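Local coordinates for protein metallo-beta-lactamase (Serratia marcescens, PDB 5AYA) that probably hydrolyses the beta-lactam ring of antibiotics with the help of two zinc ions, and is held here with the thiol inhibitor L-captopril, at residues G25-L30 against A214-N219; I38-T43 against L69-H74. All coordinates share one frame; numbering follows the deposited sequence.

Along the chain the four segments come in the order 25-30, 38-43, 69-74 and 214-219, so both halves of contact 2 lie between those of contact 1. Their centres are about 11 Å apart. Strands 29-31 and 37-40 are antiparallel neighbours in the seven-stranded sheet, where Val29 O lies 2.7 Å from Val40 N, probably hydrogen-bonded. Contact 2 ties strand 37-40 to strand 65-69 within that sheet, whereas contact 1 reaches across to the loop after strand 210-213 of the five-stranded sheet. Each thereby places a zinc-binding loop: contact 2 that of His72 and His74 for one ion, contact 1 that of His215 for the other.

Contact 1: residues G25-L30 against A214-N219; sequences GISAVL and AHPEVN. With ZN (zinc ion), chain C; X8Z (L-captopril), chain H.
The side chains of Ile26 and His215 run alongside each other in the same direction, although each residue leaves its backbone directed away from the opposite segment. The bend in the isoleucine chain (chi2 -77°) carries its terminal methyl back, so that CD1 of Ile26 sits 3.2 Å from CE1 of His215, a tight oblique approach to the imidazole. The ring's rotation is further fixed through both nitrogens: His215 NE2 binds the zinc ion at 2.2 Å, and His215 ND1 donates to a water at 2.7 Å. That water spends its own hydrogens on Gly25 O and on Glu217 OE1, the latter 2.8 Å from its oxygen, and so links the two segments. Glu217 reaches it because its first torsion (79°) sets CG between the backbone N and the carbonyl carbon, after which the chain folds again at chi2. L-captopril meets the same imidazole twice: its nitrogen N lies 3.5 Å above the plane of the His215 ring, displaced from the ring centre, while its sulfur, also bound to the zinc, lies at the ring edge in plane.

Farther from the metal, Ser27 N donates to Ala214 O at 2.8 Å in a nearly straight bond (170°). Pro216 turns the face of its ring to Ser27, whose OG rests over it, 3.3 Å from CB of Pro216; that hydroxyl is hydrogen-bonded to Ala213 O.

Asp76 and His77, on helix 75-78, complete the protein ligands of this zinc and also pack on Ile26. Tyr20 from strand 18-20 touches Ser27 and Pro216, and Ile212 of strand 210-213 touches Ser27 and Val29, so the contact bridges the two sheets of the metallo-beta-lactamase sandwich at the active site.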
loop_
_atom_site.group_PDB
_atom_site.type_symbol
_atom_site.label_atom_id
_atom_site.label_comp_id
_atom_site.label_asym_id
_atom_site.label_seq_id
_atom_site.Cartn_x
_atom_site.Cartn_y
_atom_site.Cartn_z
ATOM N N GLY A 25 10.478 7.429 -1.475
ATOM C CA GLY A 25 10.451 6.203 -2.285
ATOM C C GLY A 25 9.335 5.200 -2.016
ATOM O O GLY A 25 9.180 4.247 -2.779
ATOM N N ILE A 26 8.570 5.382 -0.943
ATOM C CA ILE A 26 7.449 4.466 -0.643
ATOM C C ILE A 26 6.175 5.250 -0.340
ATOM O O ILE A 26 6.209 6.176 0.451
ATOM C CB ILE A 26 7.759 3.580 0.581
ATOM C CG1 ILE A 26 9.019 2.745 0.335
ATOM C CG2 ILE A 26 6.580 2.670 0.915
ATOM C CD1 ILE A 26 8.802 1.557 -0.572
ATOM N N SER A 27 5.045 4.821 -0.900
ATOM C CA SER A 27 3.765 5.520 -0.688
ATOM C C SER A 27 3.218 5.236 0.696
ATOM O O SER A 27 3.324 4.119 1.192
ATOM C CB SER A 27 2.731 5.072 -1.709
ATOM O OG SER A 27 3.168 5.306 -3.018
ATOM N N ALA A 28 2.743 6.292 1.352
ATOM C CA ALA A 28 1.720 6.202 2.379
ATOM C C ALA A 28 0.699 7.303 2.145
ATOM O O ALA A 28 1.017 8.384 1.643
ATOM C CB ALA A 28 2.300 6.331 3.769
ATOM N N VAL A 29 -0.532 6.997 2.491
ATOM C CA VAL A 29 -1.620 7.868 2.168
ATOM C C VAL A 29 -2.400 8.015 3.415
ATOM O O VAL A 29 -2.626 7.025 4.108
ATOM C CB VAL A 29 -2.505 7.243 1.093
ATOM C CG1 VAL A 29 -3.925 7.795 1.184
ATOM C CG2 VAL A 29 -1.867 7.438 -0.268
ATOM N N LEU A 30 -2.782 9.258 3.703
ATOM C CA LEU A 30 -3.745 9.561 4.735
ATOM C C LEU A 30 -5.088 9.919 4.116
ATOM O O LEU A 30 -5.167 10.632 3.123
ATOM C CB LEU A 30 -3.238 10.703 5.609
ATOM C CG LEU A 30 -4.064 10.957 6.876
ATOM C CD1 LEU A 30 -3.561 10.085 8.013
ATOM C CD2 LEU A 30 -3.983 12.428 7.264
ATOM N N ALA A 214 2.131 1.142 -4.280
ATOM C CA ALA A 214 2.906 1.085 -3.041
ATOM C C ALA A 214 4.308 1.654 -3.290
ATOM O O ALA A 214 4.795 2.510 -2.539
ATOM C CB ALA A 214 2.992 -0.355 -2.536
ATOM N N HIS A 215 4.928 1.198 -4.367
ATOM C CA HIS A 215 6.047 1.922 -4.984
ATOM C C HIS A 215 5.544 2.992 -5.975
ATOM O O HIS A 215 5.094 2.681 -7.083
ATOM C CB HIS A 215 7.035 0.945 -5.653
ATOM C CG HIS A 215 7.787 0.086 -4.679
ATOM N ND1 HIS A 215 8.871 0.545 -3.957
ATOM C CD2 HIS A 215 7.545 -1.168 -4.231
ATOM C CE1 HIS A 215 9.270 -0.392 -3.116
ATOM N NE2 HIS A 215 8.483 -1.444 -3.264
ATOM N N PRO A 216 5.697 4.269 -5.601
ATOM C CA PRO A 216 4.921 5.356 -6.195
ATOM C C PRO A 216 5.254 5.623 -7.642
ATOM O O PRO A 216 4.361 5.929 -8.421
ATOM C CB PRO A 216 5.247 6.565 -5.304
ATOM C CG PRO A 216 6.392 6.143 -4.436
ATOM C CD PRO A 216 6.261 4.660 -4.303
ATOM N N GLU A 217 6.470 5.287 -8.058
ATOM C CA GLU A 217 6.839 5.414 -9.466
ATOM C C GLU A 217 6.145 4.407 -10.381
ATOM O O GLU A 217 6.022 4.644 -11.575
ATOM C CB GLU A 217 8.366 5.345 -9.631
ATOM C CG GLU A 217 8.969 3.951 -9.588
ATOM C CD GLU A 217 9.065 3.392 -8.194
ATOM O OE1 GLU A 217 8.932 4.168 -7.221
ATOM O OE2 GLU A 217 9.256 2.165 -8.069
ATOM N N VAL A 218 5.568 3.356 -9.809
ATOM C CA VAL A 218 4.923 2.314 -10.607
ATOM C C VAL A 218 3.675 2.861 -11.311
ATOM O O VAL A 218 3.237 2.293 -12.315
ATOM C CB VAL A 218 4.540 1.091 -9.734
ATOM C CG1 VAL A 218 3.737 0.074 -10.535
ATOM C CG2 VAL A 218 5.782 0.427 -9.144
ATOM N N ASN A 219 3.106 3.955 -10.785
ATOM C CA ASN A 219 2.170 4.808 -11.557
ATOM C C ASN A 219 2.578 6.304 -11.644
ATOM O O ASN A 219 1.723 7.202 -11.680
ATOM C CB ASN A 219 0.743 4.673 -11.001
ATOM C CG ASN A 219 -0.295 5.320 -11.899
ATOM O OD1 ASN A 219 -0.158 5.323 -13.116
ATOM N ND2 ASN A 219 -1.292 5.953 -11.294
HETATM ZN ZN ZN C . 8.247 -2.639 -1.373
HETATM O O1 X8Z H . 8.044 -4.244 -6.308
HETATM C C4 X8Z H . 9.063 -3.770 -5.810
HETATM C C2 X8Z H . 9.507 -4.245 -4.450
HETATM C C1 X8Z H . 8.267 -4.705 -3.716
HETATM S S X8Z H . 8.564 -4.910 -1.958
HETATM C C3 X8Z H . 10.582 -5.335 -4.513
HETATM N N X8Z H . 9.801 -2.795 -6.365
HETATM C C8 X8Z H . 9.382 -2.108 -7.591
HETATM C C9 X8Z H . 9.266 -3.020 -8.762
HETATM O O3 X8Z H . 10.146 -4.006 -8.888
HETATM O O2 X8Z H . 8.426 -2.822 -9.630
HETATM C C5 X8Z H . 11.070 -2.269 -5.843
HETATM C C6 X8Z H . 11.476 -1.126 -6.766
HETATM C C7 X8Z H . 10.472 -1.087 -7.903
HETATM O O HOH W 1 10.056 2.632 -5.235
#

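Contact 2: residues I38-T43 against L69-H74; sequences ILVDGT and LSTHSH. With ZN (zinc ion), chain B; NA (sodium ion), chain E.
Asp41 grips Thr71 with both carboxylate oxygens. Asp41 OD1 accepts from Thr71 N at 2.9 Å, on the syn side but 23° out of the carboxylate plane, and Asp41 OD2 receives the hydroxyl hydrogen of Thr71 OG1 on its syn lone pair at 2.8 Å. Because OG1 stands between the backbone N and the carbonyl carbon (chi1 52°), amide and hydroxyl face the acid together, the two side chains crossing at about a right angle. A water donates to Asp41 OD1 and His72 O and accepts from Ser70 OG, tying the carboxylate to the turn. Beneath that turn a sodium ion binds Ser70 O and Thr71 O, along with Gly153 O and a second water.

The backbones pair as parallel strands: Leu69 N donates to Leu39 O at 2.7 Å and Asp41 N to Leu69 O at 2.6 Å, flanking the bridge between Val40 and Leu69. Beyond these bonds the packing is apolar. CG2 of Ile38 comes within 3.6 Å of CG of Leu69, and Val40 CG2 lies 4.1 Å from Leu69 CD1. Val40 and Leu69 share one face of the sheet, which Trp159 and Trp157 of strand 155-163 cover.

Past Thr71 the chain delivers His72 NE2 and His74 ND1 to a zinc ion, each at 2.1 Å, with His150 as the third protein ligand; Asp174 OD1 bonds His72 ND1 from behind. Residues 72-77 spell the HxHxDH signature of the metallo-beta-lactamase superfamily, set here just past the C-terminal end of strand 65-69, with Asp41 at the end of the parallel strand 37-40 beside it.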
loop_
_atom_site.group_PDB
_atom_site.type_symbol
_atom_site.label_atom_id
_atom_site.label_comp_id
_atom_site.label_asym_id
_atom_site.label_seq_id
_atom_site.Cartn_x
_atom_site.Cartn_y
_atom_site.Cartn_z
ATOM N N ILE A 38 -7.608 7.581 8.318
ATOM C CA ILE A 38 -7.027 6.300 8.014
ATOM C C ILE A 38 -5.700 6.482 7.332
ATOM O O ILE A 38 -5.590 7.203 6.328
ATOM C CB ILE A 38 -7.972 5.448 7.131
ATOM C CG1 ILE A 38 -9.193 5.022 7.943
ATOM C CG2 ILE A 38 -7.263 4.179 6.664
ATOM C CD1 ILE A 38 -10.369 4.549 7.112
ATOM N N LEU A 39 -4.700 5.754 7.813
ATOM C CA LEU A 39 -3.395 5.727 7.171
ATOM C C LEU A 39 -3.182 4.414 6.420
ATOM O O LEU A 39 -3.332 3.336 6.991
ATOM C CB LEU A 39 -2.285 5.924 8.223
ATOM C CG LEU A 39 -0.824 5.784 7.795
ATOM C CD1 LEU A 39 -0.358 6.855 6.818
ATOM C CD2 LEU A 39 0.036 5.808 9.055
ATOM N N VAL A 40 -2.676 4.502 5.195
ATOM C CA VAL A 40 -2.339 3.328 4.467
ATOM C C VAL A 40 -0.837 3.174 4.451
ATOM O O VAL A 40 -0.127 4.030 3.925
ATOM C CB VAL A 40 -2.857 3.337 3.027
ATOM C CG1 VAL A 40 -2.621 1.967 2.399
ATOM C CG2 VAL A 40 -4.335 3.711 2.990
ATOM N N ASP A 41 -0.376 2.099 5.085
ATOM C CA ASP A 41 1.025 1.744 5.154
ATOM C C ASP A 41 1.812 2.672 6.080
ATOM O O ASP A 41 1.407 3.806 6.340
ATOM C CB ASP A 41 1.641 1.658 3.760
ATOM C CG ASP A 41 1.412 0.304 3.114
ATOM O OD1 ASP A 41 0.975 -0.622 3.833
ATOM O OD2 ASP A 41 1.667 0.148 1.908
ATOM N N GLY A 42 2.902 2.150 6.627
ATOM C CA GLY A 42 3.701 2.887 7.604
ATOM C C GLY A 42 5.087 3.235 7.114
ATOM O O GLY A 42 5.832 3.914 7.813
ATOM N N THR A 43 5.416 2.814 5.895
ATOM C CA THR A 43 6.774 2.892 5.369
ATOM C C THR A 43 7.819 2.108 6.242
ATOM O O THR A 43 7.451 1.163 6.946
ATOM C CB THR A 43 7.154 4.369 5.090
ATOM O OG1 THR A 43 8.168 4.444 4.083
ATOM C CG2 THR A 43 7.611 5.094 6.330
ATOM N N LEU A 69 -3.846 0.735 7.648
ATOM C CA LEU A 69 -4.027 -0.363 6.710
ATOM C C LEU A 69 -2.687 -0.793 6.152
ATOM O O LEU A 69 -1.878 0.048 5.739
ATOM C CB LEU A 69 -4.954 0.069 5.559
ATOM C CG LEU A 69 -6.202 0.849 5.971
ATOM C CD1 LEU A 69 -7.059 1.157 4.754
ATOM C CD2 LEU A 69 -6.997 0.126 7.050
ATOM N N SER A 70 -2.421 -2.097 6.141
ATOM C CA SER A 70 -1.223 -2.599 5.474
ATOM C C SER A 70 -1.531 -3.180 4.096
ATOM O O SER A 70 -2.488 -3.935 3.951
ATOM C CB SER A 70 -0.493 -3.646 6.330
ATOM O OG SER A 70 0.461 -4.354 5.534
ATOM N N THR A 71 -0.691 -2.888 3.101
ATOM C CA THR A 71 -0.766 -3.582 1.804
ATOM C C THR A 71 -0.140 -4.962 1.955
ATOM O O THR A 71 -0.852 -5.991 1.935
ATOM C CB THR A 71 -0.053 -2.807 0.674
ATOM O OG1 THR A 71 1.279 -2.475 1.063
ATOM C CG2 THR A 71 -0.817 -1.505 0.274
ATOM N N HIS A 72 1.174 -4.983 2.211
ATOM C CA HIS A 72 1.847 -6.239 2.579
ATOM C C HIS A 72 3.069 -6.076 3.495
ATOM O O HIS A 72 3.632 -4.978 3.627
ATOM C CB HIS A 72 2.250 -6.989 1.316
ATOM C CG HIS A 72 3.407 -6.383 0.602
ATOM N ND1 HIS A 72 3.259 -5.470 -0.423
ATOM C CD2 HIS A 72 4.739 -6.547 0.776
ATOM C CE1 HIS A 72 4.451 -5.054 -0.805
ATOM N NE2 HIS A 72 5.365 -5.722 -0.120
ATOM N N SER A 73 3.548 -7.209 4.018
ATOM C CA SER A 73 4.369 -7.239 5.234
ATOM C C SER A 73 5.840 -7.421 4.906
ATOM O O SER A 73 6.497 -8.315 5.438
ATOM C CB SER A 73 3.909 -8.371 6.161
ATOM O OG SER A 73 3.739 -9.578 5.440
ATOM N N HIS A 74 6.334 -6.633 3.963
ATOM C CA HIS A 74 7.763 -6.435 3.813
ATOM C C HIS A 74 8.167 -5.152 4.492
ATOM O O HIS A 74 7.359 -4.223 4.593
ATOM C CB HIS A 74 8.150 -6.361 2.357
ATOM C CG HIS A 74 8.010 -7.659 1.653
ATOM N ND1 HIS A 74 8.123 -7.778 0.292
ATOM C CD2 HIS A 74 7.805 -8.909 2.130
ATOM C CE1 HIS A 74 7.944 -9.042 -0.052
ATOM N NE2 HIS A 74 7.761 -9.752 1.048
HETATM ZN ZN ZN B . 7.174 -6.432 -1.043
HETATM NA NA NA E . -2.297 -6.850 4.069
HETATM O O HOH W 2 2.668 -2.738 4.754
HETATM O O HOH W 3 0.298 -7.097 5.283
#